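Local coordinates for acetylserotonin O-methyltransferase (Homo sapiens, PDB 4A6D), which catalyses the last step of melatonin synthesis, transferring the methyl group of S-adenosylmethionine to N-acetylserotonin as a homodimeric O-methyltransferase, at residues Gln161-Val166 with Ala336-Ile341; Gly191-Glu196 with Ile249-Leu254. All coordinates share one frame; numbering follows the deposited sequence.

In the fold
Starting at the N terminus, the chain first runs through the largely helical part that includes the dimerisation domain and then enters the SAM-binding domain. Gln161-Val166, on helix 164-173, comes first and meets Ala336-Ile341 some 170 residues further on, so contact 1 closes a long loop holding most of the seven-stranded sheet. Contact 2 falls wholly within that loop: Gly191-Glu196, the N-cap and first turn of helix 192-200, meets Ile249-Leu254 at the end of strand 247-251. Contact 1 ties helix 164-173 to strand 339-344, contact 2 a neighbouring helix to strand 247-251, and the two meet at the methionine carboxylate of SAM, their centres about 9 Å apart.

Contact 1 of 2, residues Gln161-Val166 with Ala336-Ile341. With SAM (S-adenosylmethionine), chain D.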
ATOM      1  N   GLN A 161     -15.492   4.236 -15.395  1.00 75.32           N
ATOM      2  CA  GLN A 161     -15.712   3.773 -16.772  1.00 76.37           C
ATOM      3  C   GLN A 161     -14.637   2.828 -17.307  1.00 81.23           C
ATOM      4  O   GLN A 161     -14.899   1.986 -18.181  1.00 81.46           O
ATOM      5  CB  GLN A 161     -15.947   4.961 -17.725  1.00 80.19           C
ATOM      6  CG  GLN A 161     -14.711   5.706 -18.226  1.00 96.32           C
ATOM      7  CD  GLN A 161     -15.046   6.754 -19.261  1.00125.23           C
ATOM      8  OE1 GLN A 161     -16.205   6.905 -19.699  1.00121.38           O
ATOM      9  NE2 GLN A 161     -14.023   7.496 -19.682  1.00120.56           N
ATOM     10  N   GLU A 162     -13.423   2.976 -16.754  1.00 78.04           N
ATOM     11  CA  GLU A 162     -12.214   2.272 -17.134  1.00 76.92           C
ATOM     12  C   GLU A 162     -12.253   0.751 -17.069  1.00 78.78           C
ATOM     13  O   GLU A 162     -11.755   0.106 -18.005  1.00 79.51           O
ATOM     14  CB  GLU A 162     -11.002   2.888 -16.453  1.00 78.10           C
ATOM     15  CG  GLU A 162     -10.681   4.262 -17.014  1.00 87.82           C
ATOM     16  CD  GLU A 162      -9.435   4.909 -16.454  1.00112.00           C
ATOM     17  OE1 GLU A 162      -9.059   4.582 -15.307  1.00108.31           O
ATOM     18  OE2 GLU A 162      -8.853   5.770 -17.152  1.00113.27           O
ATOM     19  N   VAL A 163     -12.878   0.164 -16.022  1.00 72.49           N
ATOM     20  CA  VAL A 163     -12.939  -1.302 -15.923  1.00 71.51           C
ATOM     21  C   VAL A 163     -13.713  -1.964 -17.087  1.00 77.37           C
ATOM     22  O   VAL A 163     -13.334  -3.054 -17.554  1.00 79.12           O
ATOM     23  CB  VAL A 163     -13.372  -1.819 -14.528  1.00 72.42           C
ATOM     24  CG1 VAL A 163     -14.874  -1.611 -14.289  1.00 70.49           C
ATOM     25  CG2 VAL A 163     -12.964  -3.292 -14.338  1.00 71.63           C
ATOM     26  N   TRP A 164     -14.754  -1.271 -17.586  1.00 71.43           N
ATOM     27  CA  TRP A 164     -15.575  -1.792 -18.668  1.00 70.77           C
ATOM     28  C   TRP A 164     -14.870  -1.957 -20.014  1.00 79.25           C
ATOM     29  O   TRP A 164     -15.285  -2.792 -20.823  1.00 81.08           O
ATOM     30  CB  TRP A 164     -16.933  -1.094 -18.715  1.00 67.94           C
ATOM     31  CG  TRP A 164     -17.579  -0.993 -17.354  1.00 65.49           C
ATOM     32  CD1 TRP A 164     -17.962   0.147 -16.712  1.00 67.47           C
ATOM     33  CD2 TRP A 164     -17.821  -2.077 -16.432  1.00 63.50           C
ATOM     34  NE1 TRP A 164     -18.426  -0.153 -15.447  1.00 65.24           N
ATOM     35  CE2 TRP A 164     -18.368  -1.514 -15.258  1.00 65.47           C
ATOM     36  CE3 TRP A 164     -17.591  -3.479 -16.476  1.00 64.72           C
ATOM     37  CZ2 TRP A 164     -18.717  -2.292 -14.147  1.00 62.95           C
ATOM     38  CZ3 TRP A 164     -17.928  -4.252 -15.371  1.00 64.66           C
ATOM     39  CH2 TRP A 164     -18.487  -3.657 -14.221  1.00 64.01           C
ATOM     40  N   SER A 165     -13.749  -1.247 -20.213  1.00 77.22           N
ATOM     41  CA  SER A 165     -12.926  -1.372 -21.418  1.00 80.03           C
ATOM     42  C   SER A 165     -12.246  -2.760 -21.469  1.00 85.97           C
ATOM     43  O   SER A 165     -11.909  -3.238 -22.554  1.00 87.91           O
ATOM     44  CB  SER A 165     -11.877  -0.265 -21.463  1.00 84.43           C
ATOM     45  OG  SER A 165     -10.991  -0.313 -20.357  1.00 87.74           O
ATOM     46  N   VAL A 166     -12.076  -3.404 -20.293  1.00 81.44           N
ATOM     47  CA  VAL A 166     -11.485  -4.740 -20.147  1.00 81.67           C
ATOM     48  C   VAL A 166     -12.509  -5.807 -19.749  1.00 85.22           C
ATOM     49  O   VAL A 166     -12.446  -6.909 -20.268  1.00 86.15           O
ATOM     50  CB  VAL A 166     -10.256  -4.779 -19.196  1.00 83.83           C
ATOM     51  CG1 VAL A 166      -8.962  -4.685 -19.976  1.00 85.79           C
ATOM     52  CG2 VAL A 166     -10.317  -3.694 -18.134  1.00 82.22           C
ATOM     53  N   ALA A 336     -13.096 -12.985 -14.452  1.00 76.17           N
ATOM     54  CA  ALA A 336     -12.649 -11.598 -14.352  1.00 73.02           C
ATOM     55  C   ALA A 336     -13.020 -10.994 -12.990  1.00 74.12           C
ATOM     56  O   ALA A 336     -13.521 -11.714 -12.125  1.00 72.46           O
ATOM     57  CB  ALA A 336     -13.219 -10.777 -15.502  1.00 73.37           C
ATOM     58  N   ILE A 337     -12.705  -9.715 -12.748  1.00 70.92           N
ATOM     59  CA  ILE A 337     -13.074  -9.135 -11.463  1.00 69.96           C
ATOM     60  C   ILE A 337     -14.625  -9.163 -11.324  1.00 72.02           C
ATOM     61  O   ILE A 337     -15.152  -9.684 -10.335  1.00 70.24           O
ATOM     62  CB  ILE A 337     -12.454  -7.724 -11.248  1.00 72.43           C
ATOM     63  CG1 ILE A 337     -10.904  -7.817 -11.187  1.00 73.84           C
ATOM     64  CG2 ILE A 337     -13.014  -7.069  -9.989  1.00 69.16           C
ATOM     65  CD1 ILE A 337     -10.200  -6.488 -11.486  1.00 81.94           C
ATOM     66  N   TYR A 338     -15.330  -8.702 -12.370  1.00 67.85           N
ATOM     67  CA  TYR A 338     -16.787  -8.636 -12.351  1.00 66.42           C
ATOM     68  C   TYR A 338     -17.508  -9.804 -12.980  1.00 72.59           C
ATOM     69  O   TYR A 338     -17.153 -10.275 -14.070  1.00 72.98           O
ATOM     70  CB  TYR A 338     -17.310  -7.263 -12.788  1.00 66.04           C
ATOM     71  CG  TYR A 338     -16.804  -6.192 -11.862  1.00 66.25           C
ATOM     72  CD1 TYR A 338     -17.390  -5.991 -10.615  1.00 66.64           C
ATOM     73  CD2 TYR A 338     -15.624  -5.497 -12.147  1.00 67.09           C
ATOM     74  CE1 TYR A 338     -16.846  -5.086  -9.697  1.00 66.23           C
ATOM     75  CE2 TYR A 338     -15.120  -4.536 -11.269  1.00 66.45           C
ATOM     76  CZ  TYR A 338     -15.721  -4.351 -10.036  1.00 68.91           C
ATOM     77  OH  TYR A 338     -15.189  -3.448  -9.146  1.00 69.45           O
ATOM     78  N   ASP A 339     -18.492 -10.307 -12.233  1.00 69.67           N
ATOM     79  CA  ASP A 339     -19.330 -11.428 -12.651  1.00 71.04           C
ATOM     80  C   ASP A 339     -20.722 -10.924 -13.003  1.00 70.84           C
ATOM     81  O   ASP A 339     -21.023  -9.739 -12.812  1.00 70.64           O
ATOM     82  CB  ASP A 339     -19.359 -12.518 -11.555  1.00 73.22           C
ATOM     83  CG  ASP A 339     -17.977 -12.992 -11.130  1.00 76.44           C
ATOM     84  OD1 ASP A 339     -17.284 -13.639 -11.962  1.00 79.19           O
ATOM     85  OD2 ASP A 339     -17.595 -12.740  -9.960  1.00 70.89           O
ATOM     86  N   ALA A 340     -21.572 -11.803 -13.495  1.00 67.30           N
ATOM     87  CA  ALA A 340     -22.947 -11.415 -13.872  1.00 65.87           C
ATOM     88  C   ALA A 340     -23.972 -12.314 -13.229  1.00 68.86           C
ATOM     89  O   ALA A 340     -23.790 -13.531 -13.185  1.00 70.18           O
ATOM     90  CB  ALA A 340     -23.101 -11.481 -15.383  1.00 67.64           C
ATOM     91  N   ILE A 341     -25.045 -11.713 -12.732  1.00 64.00           N
ATOM     92  CA  ILE A 341     -26.233 -12.386 -12.183  1.00 62.73           C
ATOM     93  C   ILE A 341     -27.434 -11.906 -12.984  1.00 64.99           C
ATOM     94  O   ILE A 341     -27.611 -10.692 -13.154  1.00 60.94           O
ATOM     95  CB  ILE A 341     -26.482 -12.040 -10.686  1.00 63.96           C
ATOM     96  CG1 ILE A 341     -25.436 -12.681  -9.784  1.00 62.84           C
ATOM     97  CG2 ILE A 341     -27.932 -12.425 -10.255  1.00 62.25           C
ATOM     98  CD1 ILE A 341     -25.334 -12.024  -8.529  1.00 62.64           C
TER
HETATM   99  N   SAM D1350     -22.695   1.501 -12.935  1.00 73.56           N
HETATM  100  CA  SAM D1350     -21.440   2.281 -13.004  1.00 76.92           C
HETATM  101  C   SAM D1350     -20.124   1.487 -13.136  1.00 78.77           C
HETATM  102  O   SAM D1350     -20.091   0.361 -12.683  1.00 76.97           O
HETATM  103  OXT SAM D1350     -19.074   1.947 -13.689  1.00 79.06           O
HETATM  104  CB  SAM D1350     -21.449   3.221 -11.825  1.00 76.77           C
HETATM  105  CG  SAM D1350     -21.271   2.515 -10.475  1.00 75.90           C
HETATM  106  SD  SAM D1350     -21.184   3.800  -9.176  1.00 77.34           S
HETATM  107  CE  SAM D1350     -20.507   2.876  -7.859  1.00 78.99           C
HETATM  108  C5' SAM D1350     -22.877   3.848  -8.503  1.00 75.87           C
HETATM  109  C4' SAM D1350     -23.662   4.781  -9.437  1.00 75.67           C
HETATM  110  O4' SAM D1350     -24.942   4.899  -8.842  1.00 75.37           O
HETATM  111  C3' SAM D1350     -23.044   6.231  -9.508  1.00 77.71           C
HETATM  112  O3' SAM D1350     -22.886   6.664 -10.869  1.00 80.44           O
HETATM  113  C2' SAM D1350     -24.064   7.069  -8.670  1.00 77.56           C
HETATM  114  O2' SAM D1350     -24.224   8.448  -9.003  1.00 77.97           O
HETATM  115  C1' SAM D1350     -25.362   6.284  -8.928  1.00 76.19           C
HETATM  116  N9  SAM D1350     -26.397   6.540  -7.904  1.00 76.10           N
HETATM  117  C8  SAM D1350     -26.213   6.547  -6.523  1.00 75.99           C
HETATM  118  N7  SAM D1350     -27.341   6.796  -5.927  1.00 76.58           N
HETATM  119  C5  SAM D1350     -28.325   7.029  -6.882  1.00 76.67           C
HETATM  120  C6  SAM D1350     -29.693   7.361  -6.868  1.00 76.40           C
HETATM  121  N6  SAM D1350     -30.330   7.455  -5.677  1.00 76.57           N
HETATM  122  N1  SAM D1350     -30.378   7.476  -8.061  1.00 76.44           N
HETATM  123  C2  SAM D1350     -29.750   7.384  -9.242  1.00 76.17           C
HETATM  124  N3  SAM D1350     -28.444   7.081  -9.283  1.00 76.08           N
HETATM  125  C4  SAM D1350     -27.722   6.842  -8.170  1.00 76.49           C
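The carboxylate end of the S-adenosylmethionine site has an aromatic wall made here by Trp164 of helix 164-173 and Tyr338 of the segment that runs into strand 339-344. The far rim of the indole does the touching: Trp164 CH2 lies 3.9 Å from Tyr338 CG, and CZ3 reaches the CB next to it. The rings are neither stacked nor edge-to-face; their planes stand 55° apart with the six-membered ring centres 5.3 Å from each other. Beside this pair, Val163 packs its CG2 at the edge of the tyrosine ring, 4.0 Å from Tyr338 CE2. Its other methyl serves the indole: with chi1 at 74°, Val163 CG1 lies between backbone N and carbonyl carbon and sits over the centre of the Trp164 ring, while Ile337 CG2 lies over one face of the Tyr338 ring, toward its rim. Tyr9 of the second subunit packs on both Val163 and Ile337, which places this wall close to the dimer interface, and Asn167 OD1 takes the backbone N-H of Tyr338. On its pyrrole side the indole turns polar: Trp164 NE1 gives SAM OXT a nearly straight hydrogen bond of 2.8 Å, at 168°. With one face covered by valine and the benzo rim against tyrosine, the indole is probably restrained in rotation, keeping its single N-H aimed at the cofactor carboxylate.

Contact 2 of 2, residues Gly191-Glu196 with Ile249-Leu254; sequences GALAKE and ILARVL. With SAM (S-adenosylmethionine), chain D.
Leu193 of helix 192-200 meets strand 247-251 through one methyl: Leu193 CD2 sits 3.6 Å from Ala251 CB. The packing is looser toward the start of the segment, where Leu193 CD2 is 4.4 Å from Ile249 CG2. A chi1 of -159° holds CG roughly anti to the backbone N and sends the branch out toward the strand; the second methyl, CD1, lies against Trp164. This is the Rossmann-like core of class I methyltransferases: strand 182-186 leads through a glycine-rich turn, with Gly191 as N-cap, into the helix, and the strand that receives Leu193 lies next to 182-186 in the sheet. Where that strand stops, the cofactor begins. Ala251 O accepts a 2.8 Å hydrogen bond from SAM N; SAM is also hydrogen-bonded to Gly187 O, in the glycine-rich turn. The next residue, Arg252, runs alongside the carboxylate. Its CB lies 3.8 Å from SAM O, and CG somewhat farther from the same oxygen. The bend at chi2 then brings Arg252 CD to 3.2 Å from SAM O and against the Trp164 indole, and a second bend at chi3 leaves NE near Tyr338 OH, a probable hydrogen bond. At the tip, Arg252 NH1 bonds SAM O at 3.2 Å and 159°, with OXT close by at the guanidinium edge; the same nitrogen is also hydrogen-bonded to Leu160 O.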
ATOM      1  N   GLY A 191     -22.023   6.206 -18.819  1.00 79.72           N
ATOM      2  CA  GLY A 191     -22.624   5.374 -19.858  1.00 79.13           C
ATOM      3  C   GLY A 191     -21.682   4.470 -20.631  1.00 82.98           C
ATOM      4  O   GLY A 191     -22.023   4.036 -21.734  1.00 82.98           O
ATOM      5  N   ALA A 192     -20.491   4.174 -20.060  1.00 79.65           N
ATOM      6  CA  ALA A 192     -19.468   3.327 -20.677  1.00 79.90           C
ATOM      7  C   ALA A 192     -19.994   1.912 -20.949  1.00 82.91           C
ATOM      8  O   ALA A 192     -19.890   1.425 -22.080  1.00 84.65           O
ATOM      9  CB  ALA A 192     -18.236   3.272 -19.797  1.00 79.41           C
ATOM     10  N   LEU A 193     -20.607   1.284 -19.925  1.00 75.04           N
ATOM     11  CA  LEU A 193     -21.186  -0.045 -20.030  1.00 72.41           C
ATOM     12  C   LEU A 193     -22.318  -0.063 -21.072  1.00 76.44           C
ATOM     13  O   LEU A 193     -22.375  -0.976 -21.893  1.00 75.21           O
ATOM     14  CB  LEU A 193     -21.650  -0.535 -18.645  1.00 69.29           C
ATOM     15  CG  LEU A 193     -21.830  -2.047 -18.456  1.00 71.63           C
ATOM     16  CD1 LEU A 193     -20.529  -2.835 -18.735  1.00 70.50           C
ATOM     17  CD2 LEU A 193     -22.342  -2.342 -17.078  1.00 70.63           C
ATOM     18  N   ALA A 194     -23.157   0.995 -21.096  1.00 74.44           N
ATOM     19  CA  ALA A 194     -24.251   1.134 -22.061  1.00 74.32           C
ATOM     20  C   ALA A 194     -23.714   1.257 -23.482  1.00 83.91           C
ATOM     21  O   ALA A 194     -24.282   0.658 -24.378  1.00 86.52           O
ATOM     22  CB  ALA A 194     -25.097   2.336 -21.721  1.00 74.44           C
ATOM     23  N   LYS A 195     -22.615   2.002 -23.692  1.00 83.76           N
ATOM     24  CA  LYS A 195     -21.972   2.155 -25.003  1.00 87.01           C
ATOM     25  C   LYS A 195     -21.539   0.779 -25.520  1.00 92.73           C
ATOM     26  O   LYS A 195     -21.776   0.467 -26.690  1.00 96.09           O
ATOM     27  CB  LYS A 195     -20.759   3.102 -24.920  1.00 90.49           C
ATOM     28  CG  LYS A 195     -21.051   4.559 -25.295  1.00109.16           C
ATOM     29  CD  LYS A 195     -19.933   5.518 -24.820  1.00121.34           C
ATOM     30  CE  LYS A 195     -19.800   6.773 -25.664  1.00129.96           C
ATOM     31  NZ  LYS A 195     -18.966   7.816 -25.002  1.00130.19           N
ATOM     32  N   GLU A 196     -20.970  -0.055 -24.626  1.00 86.56           N
ATOM     33  CA  GLU A 196     -20.509  -1.412 -24.920  1.00 87.10           C
ATOM     34  C   GLU A 196     -21.688  -2.313 -25.211  1.00 92.04           C
ATOM     35  O   GLU A 196     -21.660  -3.067 -26.187  1.00 94.35           O
ATOM     36  CB  GLU A 196     -19.675  -1.966 -23.748  1.00 86.89           C
ATOM     37  CG  GLU A 196     -19.214  -3.407 -23.916  1.00100.45           C
ATOM     38  CD  GLU A 196     -18.064  -3.642 -24.872  1.00125.39           C
ATOM     39  OE1 GLU A 196     -16.938  -3.188 -24.565  1.00143.62           O
ATOM     40  OE2 GLU A 196     -18.270  -4.347 -25.887  1.00111.88           O
ATOM     41  N   ILE A 249     -30.248  -3.026 -15.429  1.00 60.51           N
ATOM     42  CA  ILE A 249     -28.855  -3.408 -15.138  1.00 59.64           C
ATOM     43  C   ILE A 249     -28.377  -2.698 -13.881  1.00 63.94           C
ATOM     44  O   ILE A 249     -28.493  -1.480 -13.798  1.00 65.86           O
ATOM     45  CB  ILE A 249     -27.897  -3.137 -16.338  1.00 62.97           C
ATOM     46  CG1 ILE A 249     -28.455  -3.732 -17.668  1.00 63.57           C
ATOM     47  CG2 ILE A 249     -26.448  -3.589 -16.028  1.00 62.12           C
ATOM     48  CD1 ILE A 249     -27.640  -3.392 -18.984  1.00 67.64           C
ATOM     49  N   LEU A 250     -27.857  -3.444 -12.902  1.00 58.76           N
ATOM     50  CA  LEU A 250     -27.304  -2.840 -11.679  1.00 57.95           C
ATOM     51  C   LEU A 250     -25.824  -3.235 -11.566  1.00 60.90           C
ATOM     52  O   LEU A 250     -25.510  -4.325 -11.064  1.00 60.01           O
ATOM     53  CB  LEU A 250     -28.074  -3.241 -10.400  1.00 57.33           C
ATOM     54  CG  LEU A 250     -29.443  -2.626 -10.114  1.00 62.12           C
ATOM     55  CD1 LEU A 250     -30.063  -3.292  -8.908  1.00 62.24           C
ATOM     56  CD2 LEU A 250     -29.342  -1.149  -9.808  1.00 65.19           C
ATOM     57  N   ALA A 251     -24.924  -2.409 -12.152  1.00 58.86           N
ATOM     58  CA  ALA A 251     -23.465  -2.677 -12.131  1.00 59.12           C
ATOM     59  C   ALA A 251     -22.849  -1.810 -11.044  1.00 66.13           C
ATOM     60  O   ALA A 251     -22.959  -0.578 -11.092  1.00 65.47           O
ATOM     61  CB  ALA A 251     -22.831  -2.377 -13.484  1.00 60.00           C
ATOM     62  N   ARG A 252     -22.281  -2.467 -10.015  1.00 64.21           N
ATOM     63  CA  ARG A 252     -21.649  -1.832  -8.856  1.00 63.05           C
ATOM     64  C   ARG A 252     -22.580  -0.851  -8.140  1.00 66.57           C
ATOM     65  O   ARG A 252     -22.165   0.225  -7.709  1.00 65.99           O
ATOM     66  CB  ARG A 252     -20.301  -1.189  -9.221  1.00 64.44           C
ATOM     67  CG  ARG A 252     -19.199  -2.190  -9.579  1.00 68.87           C
ATOM     68  CD  ARG A 252     -18.492  -1.662 -10.789  1.00 64.72           C
ATOM     69  NE  ARG A 252     -17.127  -1.259 -10.505  1.00 76.66           N
ATOM     70  CZ  ARG A 252     -16.416  -0.414 -11.247  1.00 96.22           C
ATOM     71  NH1 ARG A 252     -16.969   0.196 -12.286  1.00 69.62           N
ATOM     72  NH2 ARG A 252     -15.153  -0.150 -10.935  1.00100.60           N
ATOM     73  N   VAL A 253     -23.846  -1.225  -8.020  1.00 61.90           N
ATOM     74  CA  VAL A 253     -24.786  -0.383  -7.308  1.00 60.50           C
ATOM     75  C   VAL A 253     -25.045  -1.064  -5.974  1.00 63.90           C
ATOM     76  O   VAL A 253     -24.820  -0.460  -4.956  1.00 65.01           O
ATOM     77  CB  VAL A 253     -26.088  -0.124  -8.136  1.00 63.18           C
ATOM     78  CG1 VAL A 253     -27.173   0.505  -7.272  1.00 61.87           C
ATOM     79  CG2 VAL A 253     -25.796   0.732  -9.364  1.00 63.15           C
ATOM     80  N   LEU A 254     -25.466  -2.335  -5.984  1.00 61.45           N
ATOM     81  CA  LEU A 254     -25.812  -3.093  -4.773  1.00 61.17           C
ATOM     82  C   LEU A 254     -24.698  -3.149  -3.709  1.00 65.19           C
ATOM     83  O   LEU A 254     -24.964  -3.047  -2.510  1.00 65.25           O
ATOM     84  CB  LEU A 254     -26.332  -4.514  -5.155  1.00 60.25           C
ATOM     85  CG  LEU A 254     -27.677  -4.586  -5.904  1.00 62.77           C
ATOM     86  CD1 LEU A 254     -28.117  -6.032  -6.116  1.00 62.13           C
ATOM     87  CD2 LEU A 254     -28.790  -3.806  -5.172  1.00 64.55           C
TER
HETATM   88  N   SAM D1350     -22.695   1.501 -12.935  1.00 73.56           N
HETATM   89  CA  SAM D1350     -21.440   2.281 -13.004  1.00 76.92           C
HETATM   90  C   SAM D1350     -20.124   1.487 -13.136  1.00 78.77           C
HETATM   91  O   SAM D1350     -20.091   0.361 -12.683  1.00 76.97           O
HETATM   92  OXT SAM D1350     -19.074   1.947 -13.689  1.00 79.06           O
HETATM   93  CB  SAM D1350     -21.449   3.221 -11.825  1.00 76.77           C
HETATM   94  CG  SAM D1350     -21.271   2.515 -10.475  1.00 75.90           C
HETATM   95  SD  SAM D1350     -21.184   3.800  -9.176  1.00 77.34           S
HETATM   96  CE  SAM D1350     -20.507   2.876  -7.859  1.00 78.99           C
HETATM   97  C5' SAM D1350     -22.877   3.848  -8.503  1.00 75.87           C
HETATM   98  C4' SAM D1350     -23.662   4.781  -9.437  1.00 75.67           C
HETATM   99  O4' SAM D1350     -24.942   4.899  -8.842  1.00 75.37           O
HETATM  100  C3' SAM D1350     -23.044   6.231  -9.508  1.00 77.71           C
HETATM  101  O3' SAM D1350     -22.886   6.664 -10.869  1.00 80.44           O
HETATM  102  C2' SAM D1350     -24.064   7.069  -8.670  1.00 77.56           C
HETATM  103  O2' SAM D1350     -24.224   8.448  -9.003  1.00 77.97           O
HETATM  104  C1' SAM D1350     -25.362   6.284  -8.928  1.00 76.19           C
HETATM  105  N9  SAM D1350     -26.397   6.540  -7.904  1.00 76.10           N
HETATM  106  C8  SAM D1350     -26.213   6.547  -6.523  1.00 75.99           C
HETATM  107  N7  SAM D1350     -27.341   6.796  -5.927  1.00 76.58           N
HETATM  108  C5  SAM D1350     -28.325   7.029  -6.882  1.00 76.67           C
HETATM  109  C6  SAM D1350     -29.693   7.361  -6.868  1.00 76.40           C
HETATM  110  N6  SAM D1350     -30.330   7.455  -5.677  1.00 76.57           N
HETATM  111  N1  SAM D1350     -30.378   7.476  -8.061  1.00 76.44           N
HETATM  112  C2  SAM D1350     -29.750   7.384  -9.242  1.00 76.17           C
HETATM  113  N3  SAM D1350     -28.444   7.081  -9.283  1.00 76.08           N
HETATM  114  C4  SAM D1350     -27.722   6.842  -8.170  1.00 76.49           C